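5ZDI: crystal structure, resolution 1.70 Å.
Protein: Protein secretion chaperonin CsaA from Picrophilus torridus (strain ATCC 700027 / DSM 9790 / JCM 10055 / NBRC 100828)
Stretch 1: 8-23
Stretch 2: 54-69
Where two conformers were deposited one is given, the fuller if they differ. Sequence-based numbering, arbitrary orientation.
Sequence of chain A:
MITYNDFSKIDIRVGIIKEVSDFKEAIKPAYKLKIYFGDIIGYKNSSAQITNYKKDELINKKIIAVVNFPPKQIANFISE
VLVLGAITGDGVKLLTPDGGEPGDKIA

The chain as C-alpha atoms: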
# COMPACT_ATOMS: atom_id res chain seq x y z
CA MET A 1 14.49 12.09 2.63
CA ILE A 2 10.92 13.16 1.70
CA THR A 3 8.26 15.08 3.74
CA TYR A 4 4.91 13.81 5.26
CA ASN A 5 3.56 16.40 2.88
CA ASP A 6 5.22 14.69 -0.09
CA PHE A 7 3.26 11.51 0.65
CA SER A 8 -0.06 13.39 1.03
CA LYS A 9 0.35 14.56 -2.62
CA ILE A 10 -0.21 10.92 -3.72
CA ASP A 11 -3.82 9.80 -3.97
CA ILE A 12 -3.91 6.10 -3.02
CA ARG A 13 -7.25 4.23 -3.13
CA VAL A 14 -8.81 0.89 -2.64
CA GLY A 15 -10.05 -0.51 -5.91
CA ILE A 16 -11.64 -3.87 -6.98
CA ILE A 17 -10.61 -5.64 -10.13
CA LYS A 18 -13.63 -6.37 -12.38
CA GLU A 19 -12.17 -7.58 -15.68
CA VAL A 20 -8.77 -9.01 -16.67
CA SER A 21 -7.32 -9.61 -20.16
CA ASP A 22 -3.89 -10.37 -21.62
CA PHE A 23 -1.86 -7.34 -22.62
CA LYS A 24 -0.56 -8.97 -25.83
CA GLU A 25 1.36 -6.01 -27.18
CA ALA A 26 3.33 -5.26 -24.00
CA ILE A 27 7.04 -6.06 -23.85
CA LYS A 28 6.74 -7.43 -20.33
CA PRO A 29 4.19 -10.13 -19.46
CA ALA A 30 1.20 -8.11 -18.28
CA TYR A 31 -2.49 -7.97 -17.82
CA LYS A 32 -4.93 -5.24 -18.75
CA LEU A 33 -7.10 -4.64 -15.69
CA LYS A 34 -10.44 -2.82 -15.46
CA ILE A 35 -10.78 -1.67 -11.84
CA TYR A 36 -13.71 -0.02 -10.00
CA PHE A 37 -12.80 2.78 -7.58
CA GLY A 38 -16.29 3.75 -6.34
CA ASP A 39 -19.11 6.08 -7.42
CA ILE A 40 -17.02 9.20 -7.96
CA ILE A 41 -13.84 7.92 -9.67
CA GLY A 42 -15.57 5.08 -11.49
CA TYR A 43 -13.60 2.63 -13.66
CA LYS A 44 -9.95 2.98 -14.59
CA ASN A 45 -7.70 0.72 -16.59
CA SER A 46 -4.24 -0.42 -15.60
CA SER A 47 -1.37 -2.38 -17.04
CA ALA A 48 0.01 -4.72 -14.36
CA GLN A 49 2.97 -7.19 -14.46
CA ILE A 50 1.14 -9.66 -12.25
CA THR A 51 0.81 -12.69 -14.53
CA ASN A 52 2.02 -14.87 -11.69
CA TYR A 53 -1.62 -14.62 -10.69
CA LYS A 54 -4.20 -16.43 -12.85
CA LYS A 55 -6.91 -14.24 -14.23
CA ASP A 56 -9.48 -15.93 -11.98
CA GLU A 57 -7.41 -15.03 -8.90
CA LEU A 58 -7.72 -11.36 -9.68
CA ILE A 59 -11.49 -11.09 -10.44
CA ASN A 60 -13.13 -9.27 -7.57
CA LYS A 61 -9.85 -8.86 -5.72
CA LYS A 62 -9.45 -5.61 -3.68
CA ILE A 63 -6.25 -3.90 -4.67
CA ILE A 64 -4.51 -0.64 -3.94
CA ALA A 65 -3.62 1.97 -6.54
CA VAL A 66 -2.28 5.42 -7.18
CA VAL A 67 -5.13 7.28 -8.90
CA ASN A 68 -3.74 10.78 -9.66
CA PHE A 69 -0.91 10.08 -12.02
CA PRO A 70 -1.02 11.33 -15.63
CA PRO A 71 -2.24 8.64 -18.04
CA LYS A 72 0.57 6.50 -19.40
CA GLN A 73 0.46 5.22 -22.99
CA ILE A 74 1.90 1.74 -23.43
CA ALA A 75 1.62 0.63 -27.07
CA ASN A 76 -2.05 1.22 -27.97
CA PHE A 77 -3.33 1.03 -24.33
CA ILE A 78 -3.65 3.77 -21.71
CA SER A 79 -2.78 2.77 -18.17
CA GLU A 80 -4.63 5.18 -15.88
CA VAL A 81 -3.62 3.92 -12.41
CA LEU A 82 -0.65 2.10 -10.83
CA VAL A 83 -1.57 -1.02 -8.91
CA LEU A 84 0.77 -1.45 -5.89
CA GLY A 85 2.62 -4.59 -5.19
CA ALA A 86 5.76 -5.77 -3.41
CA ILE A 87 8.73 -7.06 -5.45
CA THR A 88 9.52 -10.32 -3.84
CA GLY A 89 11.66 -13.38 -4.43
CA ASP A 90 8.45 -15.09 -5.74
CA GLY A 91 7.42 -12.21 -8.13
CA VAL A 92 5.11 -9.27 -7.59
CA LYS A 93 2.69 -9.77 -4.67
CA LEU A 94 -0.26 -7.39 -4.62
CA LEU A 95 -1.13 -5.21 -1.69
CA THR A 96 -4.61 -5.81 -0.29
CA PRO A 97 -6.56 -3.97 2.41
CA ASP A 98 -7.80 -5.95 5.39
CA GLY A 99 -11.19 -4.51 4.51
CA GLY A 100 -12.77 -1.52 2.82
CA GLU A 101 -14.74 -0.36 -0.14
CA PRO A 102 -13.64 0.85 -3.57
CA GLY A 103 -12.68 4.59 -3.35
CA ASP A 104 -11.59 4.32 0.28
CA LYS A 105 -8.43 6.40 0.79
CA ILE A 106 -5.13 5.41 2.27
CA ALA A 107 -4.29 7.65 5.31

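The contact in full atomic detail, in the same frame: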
# COMPACT_ATOMS: atom_id res chain seq x y z
N SER A 8 1.34 12.94 1.13
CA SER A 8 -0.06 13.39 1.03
C SER A 8 -0.43 13.80 -0.39
O SER A 8 -1.60 13.76 -0.72
CB SER A 8 -0.38 14.54 2.04
OG SER A 8 0.18 15.78 1.66
N LYS A 9 0.57 14.18 -1.22
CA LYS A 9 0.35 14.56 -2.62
C LYS A 9 -0.20 13.35 -3.45
O LYS A 9 -0.83 13.54 -4.50
CB LYS A 9 1.63 15.03 -3.34
CG LYS A 9 2.35 16.30 -2.85
CD LYS A 9 3.69 16.46 -3.58
CE LYS A 9 4.56 17.59 -2.99
NZ LYS A 9 5.82 17.70 -3.78
N ILE A 10 0.19 12.14 -3.02
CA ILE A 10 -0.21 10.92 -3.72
C ILE A 10 -1.62 10.45 -3.25
O ILE A 10 -1.90 10.34 -2.08
CB ILE A 10 0.78 9.73 -3.51
CG1 ILE A 10 2.26 10.15 -3.48
CG2 ILE A 10 0.55 8.68 -4.62
CD1 ILE A 10 2.76 10.81 -4.72
N ASP A 11 -2.49 10.24 -4.21
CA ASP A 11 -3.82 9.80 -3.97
C ASP A 11 -3.90 8.28 -4.13
O ASP A 11 -3.86 7.77 -5.27
CB ASP A 11 -4.82 10.53 -4.85
CG ASP A 11 -6.27 10.34 -4.36
OD1 ASP A 11 -6.48 9.71 -3.29
OD2 ASP A 11 -7.21 10.91 -4.98
N ILE A 12 -3.95 7.59 -3.00
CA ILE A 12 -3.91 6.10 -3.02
C ILE A 12 -5.27 5.60 -2.57
O ILE A 12 -5.77 6.01 -1.47
CB ILE A 12 -2.78 5.54 -2.20
CG1 ILE A 12 -1.46 6.20 -2.61
CG2 ILE A 12 -2.77 4.02 -2.30
CD1 ILE A 12 -0.28 5.80 -1.75
N ARG A 13 -5.91 4.79 -3.43
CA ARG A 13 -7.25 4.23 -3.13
C ARG A 13 -7.34 2.74 -3.13
O ARG A 13 -6.64 2.06 -3.91
CB ARG A 13 -8.23 4.75 -4.13
CG ARG A 13 -8.37 6.27 -4.21
CD ARG A 13 -8.82 6.92 -2.89
NE ARG A 13 -8.92 8.36 -3.19
CZ ARG A 13 -10.04 8.99 -3.57
NH1 ARG A 13 -11.24 8.41 -3.38
NH2 ARG A 13 -9.97 10.26 -4.00
N VAL A 14 -8.36 2.24 -2.45
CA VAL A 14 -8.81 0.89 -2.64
C VAL A 14 -9.60 0.81 -3.93
O VAL A 14 -10.38 1.73 -4.25
CB VAL A 14 -9.72 0.49 -1.49
CG1 VAL A 14 -10.28 -0.90 -1.68
CG2 VAL A 14 -8.97 0.60 -0.15
N GLY A 15 -9.32 -0.22 -4.68
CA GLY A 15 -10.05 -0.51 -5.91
C GLY A 15 -10.42 -2.01 -5.93
O GLY A 15 -9.83 -2.73 -5.19
N ILE A 16 -11.31 -2.43 -6.81
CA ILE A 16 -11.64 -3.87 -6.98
C ILE A 16 -11.53 -4.19 -8.45
O ILE A 16 -12.11 -3.50 -9.33
CB ILE A 16 -13.03 -4.21 -6.41
CG1 ILE A 16 -13.36 -5.70 -6.58
CG2 ILE A 16 -14.11 -3.39 -7.08
CD1 ILE A 16 -14.45 -6.21 -5.67
N ILE A 17 -10.78 -5.25 -8.76
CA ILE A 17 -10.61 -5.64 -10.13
C ILE A 17 -11.92 -6.30 -10.64
O ILE A 17 -12.41 -7.28 -10.04
CB ILE A 17 -9.41 -6.61 -10.29
CG1 ILE A 17 -8.09 -5.90 -9.90
CG2 ILE A 17 -9.35 -7.16 -11.66
CD1 ILE A 17 -6.89 -6.81 -9.72
N LYS A 18 -12.40 -5.85 -11.79
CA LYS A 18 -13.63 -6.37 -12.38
C LYS A 18 -13.47 -7.14 -13.67
O LYS A 18 -14.31 -7.99 -13.95
CB LYS A 18 -14.69 -5.30 -12.56
CG LYS A 18 -15.01 -4.52 -11.29
CD LYS A 18 -15.57 -5.35 -10.15
CE LYS A 18 -16.93 -5.97 -10.44
NZ LYS A 18 -17.48 -6.48 -9.22
N GLU A 19 -12.45 -6.87 -14.44
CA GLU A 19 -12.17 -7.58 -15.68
C GLU A 19 -10.66 -7.69 -15.85
O GLU A 19 -9.89 -6.79 -15.41
CB GLU A 19 -12.71 -6.82 -16.89
CG GLU A 19 -14.20 -6.71 -16.89
CD GLU A 19 -14.73 -6.42 -18.31
OE1 GLU A 19 -15.91 -6.77 -18.53
OE2 GLU A 19 -13.96 -5.89 -19.14
N VAL A 20 -10.21 -8.78 -16.46
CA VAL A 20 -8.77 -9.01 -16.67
C VAL A 20 -8.59 -9.57 -18.07
O VAL A 20 -9.34 -10.50 -18.40
CB VAL A 20 -8.17 -10.04 -15.72
CG1 VAL A 20 -6.63 -10.14 -15.93
CG2 VAL A 20 -8.45 -9.72 -14.30
N SER A 21 -7.63 -9.04 -18.84
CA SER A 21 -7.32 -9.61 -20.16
C SER A 21 -5.81 -9.61 -20.36
O SER A 21 -5.09 -8.93 -19.70
CB SER A 21 -8.03 -8.82 -21.30
OG SER A 21 -7.47 -7.53 -21.50
N ASP A 22 -5.32 -10.42 -21.31
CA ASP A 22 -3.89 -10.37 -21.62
C ASP A 22 -3.51 -9.08 -22.32
O ASP A 22 -4.23 -8.63 -23.20
CB ASP A 22 -3.42 -11.60 -22.42
CG ASP A 22 -3.61 -12.88 -21.68
OD1 ASP A 22 -3.12 -12.97 -20.54
OD2 ASP A 22 -4.16 -13.85 -22.22
N PHE A 23 -2.36 -8.50 -21.96
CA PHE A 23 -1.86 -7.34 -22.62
C PHE A 23 -0.81 -7.80 -23.69
O PHE A 23 0.40 -7.69 -23.53
CB PHE A 23 -1.29 -6.35 -21.61
CG PHE A 23 -0.93 -5.00 -22.15
CD1 PHE A 23 -1.14 -4.65 -23.48
CD2 PHE A 23 -0.31 -4.06 -21.32
CE1 PHE A 23 -0.77 -3.41 -23.92
CE2 PHE A 23 0.04 -2.82 -21.79
CZ PHE A 23 -0.13 -2.52 -23.12
N LYS A 54 -3.28 -16.06 -11.78
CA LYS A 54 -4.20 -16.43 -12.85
C LYS A 54 -5.29 -15.41 -12.88
O LYS A 54 -5.57 -14.78 -11.87
CB LYS A 54 -4.81 -17.85 -12.64
CG LYS A 54 -3.77 -18.94 -12.48
CD LYS A 54 -2.72 -18.88 -13.55
N LYS A 55 -5.86 -15.23 -14.05
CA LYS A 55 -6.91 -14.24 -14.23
C LYS A 55 -8.00 -14.44 -13.19
O LYS A 55 -8.45 -13.47 -12.56
CB LYS A 55 -7.43 -14.27 -15.64
CG LYS A 55 -6.39 -13.84 -16.69
CD LYS A 55 -7.04 -13.75 -18.08
CE LYS A 55 -6.20 -14.50 -19.13
NZ LYS A 55 -6.54 -14.35 -20.60
N ASP A 56 -8.44 -15.68 -12.96
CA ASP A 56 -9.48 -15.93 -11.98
C ASP A 56 -9.13 -15.59 -10.54
O ASP A 56 -10.02 -15.30 -9.76
CB ASP A 56 -10.02 -17.37 -12.09
CG ASP A 56 -10.97 -17.54 -13.29
OD1 ASP A 56 -11.96 -16.78 -13.41
OD2 ASP A 56 -10.73 -18.47 -14.09
N GLU A 57 -7.85 -15.54 -10.20
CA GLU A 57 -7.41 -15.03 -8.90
C GLU A 57 -7.55 -13.55 -8.72
O GLU A 57 -7.65 -13.11 -7.61
CB GLU A 57 -5.99 -15.44 -8.58
CG GLU A 57 -5.85 -16.99 -8.67
CD GLU A 57 -4.40 -17.37 -8.43
OE1 GLU A 57 -3.46 -16.98 -9.13
OE2 GLU A 57 -4.20 -18.07 -7.47
N LEU A 58 -7.68 -12.79 -9.81
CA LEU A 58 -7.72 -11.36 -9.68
C LEU A 58 -9.17 -10.83 -9.74
O LEU A 58 -9.44 -9.74 -9.30
CB LEU A 58 -6.86 -10.73 -10.77
CG LEU A 58 -5.42 -11.09 -10.82
CD1 LEU A 58 -4.71 -10.59 -12.06
CD2 LEU A 58 -4.73 -10.49 -9.58
N ILE A 59 -10.09 -11.56 -10.36
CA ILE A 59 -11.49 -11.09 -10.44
C ILE A 59 -12.06 -10.88 -9.04
O ILE A 59 -12.01 -11.77 -8.14
CB ILE A 59 -12.33 -12.10 -11.22
CG1 ILE A 59 -11.79 -12.21 -12.67
CG2 ILE A 59 -13.81 -11.76 -11.14
CD1 ILE A 59 -12.24 -11.08 -13.55
N ASN A 60 -12.65 -9.69 -8.86
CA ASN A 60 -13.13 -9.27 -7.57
C ASN A 60 -12.15 -9.22 -6.41
O ASN A 60 -12.55 -9.16 -5.23
CB ASN A 60 -14.49 -9.99 -7.24
CG ASN A 60 -15.60 -9.48 -8.17
OD1 ASN A 60 -15.77 -8.20 -8.30
ND2 ASN A 60 -16.30 -10.39 -8.89
N LYS A 61 -10.86 -9.13 -6.73
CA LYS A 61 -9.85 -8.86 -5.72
C LYS A 61 -9.71 -7.37 -5.40
O LYS A 61 -9.62 -6.54 -6.34
CB LYS A 61 -8.49 -9.41 -6.21
CG LYS A 61 -7.46 -9.53 -5.13
CD LYS A 61 -6.14 -9.91 -5.76
CE LYS A 61 -4.90 -9.78 -4.82
NZ LYS A 61 -5.04 -10.50 -3.61
N LYS A 62 -9.70 -7.01 -4.10
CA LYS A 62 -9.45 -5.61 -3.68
C LYS A 62 -7.97 -5.32 -3.73
O LYS A 62 -7.12 -6.10 -3.22
CB LYS A 62 -9.99 -5.32 -2.27
CG LYS A 62 -11.47 -5.44 -2.22
CD LYS A 62 -11.97 -5.24 -0.81
CE LYS A 62 -13.47 -5.49 -0.83
NZ LYS A 62 -13.95 -5.41 0.61
N ILE A 63 -7.64 -4.30 -4.46
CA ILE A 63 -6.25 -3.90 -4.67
C ILE A 63 -6.09 -2.43 -4.21
O ILE A 63 -7.07 -1.76 -3.84
CB ILE A 63 -5.85 -4.07 -6.16
CG1 ILE A 63 -6.72 -3.33 -7.16
CG2 ILE A 63 -5.86 -5.53 -6.54
CD1 ILE A 63 -6.52 -1.84 -7.16
N ILE A 64 -4.84 -1.96 -4.26
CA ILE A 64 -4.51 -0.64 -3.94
C ILE A 64 -3.81 0.02 -5.08
O ILE A 64 -2.91 -0.54 -5.68
CB ILE A 64 -3.51 -0.70 -2.70
CG1 ILE A 64 -4.09 -1.53 -1.55
CG2 ILE A 64 -3.11 0.65 -2.17
CD1 ILE A 64 -5.39 -0.97 -0.96
N ALA A 65 -4.20 1.28 -5.40
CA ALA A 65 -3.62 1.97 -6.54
C ALA A 65 -3.46 3.46 -6.34
O ALA A 65 -4.26 4.10 -5.64
CB ALA A 65 -4.46 1.71 -7.78
N VAL A 66 -2.45 4.01 -7.04
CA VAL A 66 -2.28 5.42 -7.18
C VAL A 66 -3.23 5.91 -8.27
O VAL A 66 -3.14 5.42 -9.41
CB VAL A 66 -0.86 5.80 -7.56
CG1 VAL A 66 -0.89 7.35 -7.72
CG2 VAL A 66 0.11 5.37 -6.48
N VAL A 67 -4.10 6.90 -7.94
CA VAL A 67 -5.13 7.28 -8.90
C VAL A 67 -5.00 8.68 -9.53
O VAL A 67 -5.78 9.01 -10.42
CB VAL A 67 -6.57 7.17 -8.28
CG1 VAL A 67 -6.81 5.72 -7.86
CG2 VAL A 67 -6.77 8.23 -7.17
N ASN A 68 -3.97 9.40 -9.16
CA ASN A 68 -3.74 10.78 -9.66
C ASN A 68 -2.47 10.99 -10.42
O ASN A 68 -1.93 12.13 -10.49
CB ASN A 68 -3.88 11.76 -8.48
CG ASN A 68 -2.79 11.65 -7.43
OD1 ASN A 68 -2.22 10.57 -7.17
ND2 ASN A 68 -2.47 12.80 -6.77
N PHE A 69 -1.97 9.93 -11.03
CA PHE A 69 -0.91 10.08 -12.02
C PHE A 69 -1.52 10.52 -13.39
O PHE A 69 -2.69 10.18 -13.69
CB PHE A 69 -0.24 8.76 -12.31
CG PHE A 69 0.70 8.23 -11.23
CD1 PHE A 69 1.57 9.04 -10.52
CD2 PHE A 69 0.75 6.85 -10.97
CE1 PHE A 69 2.43 8.53 -9.58
CE2 PHE A 69 1.68 6.34 -10.08
CZ PHE A 69 2.50 7.15 -9.40
O HOH W 1 -7.21 -12.24 -22.49

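Residues 12-22 and 62-66 run as neighbouring antiparallel strands, and together the two stretches bury 1225 Å² between them. The contact begins before the strand does. The side-chain amide of Asn 68 grips the backbone of stretch 1 at two points: its ND2 donates to Lys 9 O (2.9 Å), while its OD1 accepts from Asp 11 N (3.0 Å). One amide group thus satisfies a carbonyl and an NH that lie ahead of the regular pairing. Between them, Ile 10 CG2 rests against Val 66 CG1 at 3.7 Å.

From Asp 11 onward the ladder is continuous. Val 67 N donates to Asp 11 O (2.8 Å), and the pair Arg 13 and Ala 65 exchanges two bonds, from Arg 13 N to Ala 65 O (2.8 Å) and from Ala 65 N to Arg 13 O (3.0 Å). Ile 12 faces Val 66 and Val 14 faces Ile 64 as the intervening non-hydrogen-bonded pairs, where the strands draw closer and CA-H groups point at carbonyls, as in Ile 12 CA to Ala 65 O (3.3 Å). The side chains of these pairs share one face of the sheet and form an apolar layer, with Ile 12 CG2 3.4 Å from Ile 64 CG2 and Val 14 CG2 4.0 Å from Ile 64 CD1. On the other face, Arg 13 lays its CG 3.9 Å from Val 67 CG2, and its guanidinium is held by a salt bridge within the stretch, NE to Asp 11 OD1 (2.8 Å).

Gly 15 forms the second doubly bonded pair: its N donates to Ile 63 O (2.9 Å) and its O accepts from Ile 63 N (2.8 Å). A CB here would lie only 3.2 Å from Ile 63 CD1, so the absence of a side chain leaves room for that isoleucine.

Beyond Ile 16, stretch 1 meets the type II turn from Leu 58 to Lys 61. Ile 17 N donates to Lys 61 O (3.0 Å) and Ile 17 O accepts from Asn 60 N (2.7 Å), while Ile 17 CD1 packs 3.6 Å from Ile 63 CG2. Although Lys 18 starts away from stretch 2, its chain curls back to place NZ 2.6 Å from Asn 60 OD1, a hydrogen bond.

Val 20 points toward stretch 2, its CG2 touching Leu 58 CB (4.0 Å) and Ile 59 CD1 (4.1 Å). The contact closes with a salt bridge from Lys 55 NZ to Asp 22 OD2 (2.9 Å), reinforced by a water that accepts from both Asp 22 N and Lys 55 NZ.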